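PDB 5M3C: diguanylate cyclase from Pseudomonas aeruginosa, which belongs to the diguanylate cyclase family, pairing a GGDEF domain that holds GTP and calcium with an EAL domain that holds a second calcium. Local coordinates for residues B[209-214]-B[264-269]. Residues are numbered along the deposited sequence; the frame is centred on the assembly and turned at random.
With CA (calcium ion), chain H.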
loop_
_atom_site.group_PDB
_atom_site.type_symbol
_atom_site.label_atom_id
_atom_site.label_comp_id
_atom_site.label_asym_id
_atom_site.label_seq_id
_atom_site.Cartn_x
_atom_site.Cartn_y
_atom_site.Cartn_z
ATOM N N ALA B 209 15.757 5.477 26.849
ATOM C CA ALA B 209 15.814 6.778 26.196
ATOM C C ALA B 209 15.886 6.617 24.683
ATOM O O ALA B 209 16.278 5.565 24.182
ATOM C CB ALA B 209 17.012 7.567 26.702
ATOM N N GLU B 210 15.499 7.663 23.956
ATOM C CA GLU B 210 15.590 7.653 22.503
ATOM C C GLU B 210 16.643 8.642 22.020
ATOM O O GLU B 210 16.697 9.788 22.482
ATOM C CB GLU B 210 14.243 7.993 21.866
ATOM C CG GLU B 210 14.248 7.871 20.350
ATOM C CD GLU B 210 12.913 8.222 19.719
ATOM O OE1 GLU B 210 12.001 8.656 20.450
ATOM O OE2 GLU B 210 12.778 8.068 18.488
ATOM N N ALA B 211 17.474 8.185 21.088
ATOM C CA ALA B 211 18.484 9.026 20.459
ATOM C C ALA B 211 17.916 9.630 19.184
ATOM O O ALA B 211 17.454 8.914 18.301
ATOM C CB ALA B 211 19.734 8.218 20.154
ATOM N N LEU B 212 17.961 10.954 19.101
ATOM C CA LEU B 212 17.350 11.692 18.005
ATOM C C LEU B 212 18.372 12.603 17.334
ATOM O O LEU B 212 18.997 13.436 17.989
ATOM C CB LEU B 212 16.190 12.529 18.541
ATOM C CG LEU B 212 15.084 11.730 19.234
ATOM C CD1 LEU B 212 14.309 12.603 20.208
ATOM C CD2 LEU B 212 14.155 11.110 18.203
ATOM N N VAL B 213 18.524 12.452 16.022
ATOM C CA VAL B 213 19.521 13.215 15.276
ATOM C C VAL B 213 19.108 14.673 15.116
ATOM O O VAL B 213 17.971 14.975 14.757
ATOM C CB VAL B 213 19.749 12.634 13.871
ATOM C CG1 VAL B 213 21.065 13.139 13.303
ATOM C CG2 VAL B 213 19.741 11.116 13.912
ATOM N N ARG B 214 20.047 15.572 15.384
ATOM C CA ARG B 214 19.829 16.999 15.219
ATOM C C ARG B 214 20.906 17.576 14.316
ATOM O O ARG B 214 21.993 17.013 14.196
ATOM C CB ARG B 214 19.872 17.709 16.572
ATOM C CG ARG B 214 18.672 17.443 17.469
ATOM C CD ARG B 214 17.436 18.181 16.984
ATOM N NE ARG B 214 16.403 18.244 18.015
ATOM C CZ ARG B 214 15.495 17.295 18.234
ATOM N NH1 ARG B 214 15.480 16.189 17.498
ATOM N NH2 ARG B 214 14.596 17.452 19.197
ATOM N N GLY B 264 17.640 1.428 31.415
ATOM C CA GLY B 264 16.822 1.006 30.288
ATOM C C GLY B 264 17.642 1.048 29.014
ATOM O O GLY B 264 18.773 1.537 29.018
ATOM N N PRO B 265 17.080 0.534 27.910
ATOM C CA PRO B 265 17.790 0.552 26.639
ATOM C C PRO B 265 17.648 1.880 25.895
ATOM O O PRO B 265 16.879 2.755 26.307
ATOM C CB PRO B 265 17.137 -0.590 25.844
ATOM C CG PRO B 265 15.919 -1.011 26.612
ATOM C CD PRO B 265 15.755 -0.093 27.787
ATOM N N LEU B 266 18.398 2.014 24.806
ATOM C CA LEU B 266 18.395 3.227 23.996
ATOM C C LEU B 266 17.768 2.948 22.630
ATOM O O LEU B 266 18.140 1.990 21.946
ATOM C CB LEU B 266 19.826 3.746 23.828
ATOM C CG LEU B 266 20.023 5.004 22.976
ATOM C CD1 LEU B 266 19.459 6.229 23.672
ATOM C CD2 LEU B 266 21.497 5.206 22.665
ATOM N N SER B 267 16.821 3.796 22.240
ATOM C CA SER B 267 16.052 3.600 21.015
ATOM C C SER B 267 16.599 4.461 19.893
ATOM O O SER B 267 16.886 5.639 20.096
ATOM C CB SER B 267 14.588 3.970 21.245
ATOM O OG SER B 267 14.100 3.418 22.452
ATOM N N VAL B 268 16.737 3.879 18.708
ATOM C CA VAL B 268 17.144 4.650 17.538
ATOM C C VAL B 268 16.305 4.284 16.323
ATOM O O VAL B 268 16.076 3.106 16.046
ATOM C CB VAL B 268 18.629 4.433 17.209
ATOM C CG1 VAL B 268 18.990 5.124 15.905
ATOM C CG2 VAL B 268 19.498 4.954 18.339
ATOM N N ASN B 269 15.843 5.300 15.601
ATOM C CA ASN B 269 15.066 5.081 14.389
ATOM C C ASN B 269 15.947 4.484 13.299
ATOM O O ASN B 269 17.094 4.889 13.118
ATOM C CB ASN B 269 14.448 6.390 13.899
ATOM C CG ASN B 269 13.370 6.910 14.831
ATOM O OD1 ASN B 269 12.489 6.164 15.260
ATOM N ND2 ASN B 269 13.429 8.200 15.140
HETATM CA CA CA H . 11.038 7.319 17.106
#
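In the EAL domain, a TIM-barrel-like fold, strands 206-217 and 266-269 run parallel, with helices filling much of the chain between them. The tight part is at the start of the pairing. Ala209 N gives its hydrogen to Pro265 O, Ser267 N reaches back to Ala209 O (2.7 Å), and Ala211 N meets Ser267 O at 2.8 Å, approaching nearly along the C=O axis. On the face carrying Ala209 and Ala211, CG anti to the backbone N (chi1 179°) sends Leu266 CD1 across to lie 4.1 Å from both Ala209 CB and Ala211 CB. Val268 CG2 meets Ala211 CB at 3.7 Å, and helix 238-259 packs against Leu266 and Val268. The strands then splay apart: Glu210 CA and Ser267 CA are 4.3 Å apart, Ala211 CA and Val268 CA 5.4 Å. The other face carries Glu210 and Ser267, whose OG bonds to Lys198. Glu210 has CG anti to the backbone N (chi1 -175°) and is extended beyond, which carries its carboxylate out to a calcium ion that Glu301 and Asp331 also bind. Glu210 OE1 accepts a hydrogen bond from Gln408 NE2, which leaves OE2 to the metal. Asn269 crosses obliquely, its amide plane 82° from the carboxylate, and the calcium bridges Glu210, within its strand, to Asn269, the last residue of 266-269: Glu210 OE2 at 2.3 Å and Asn269 OD1 at 2.6 Å.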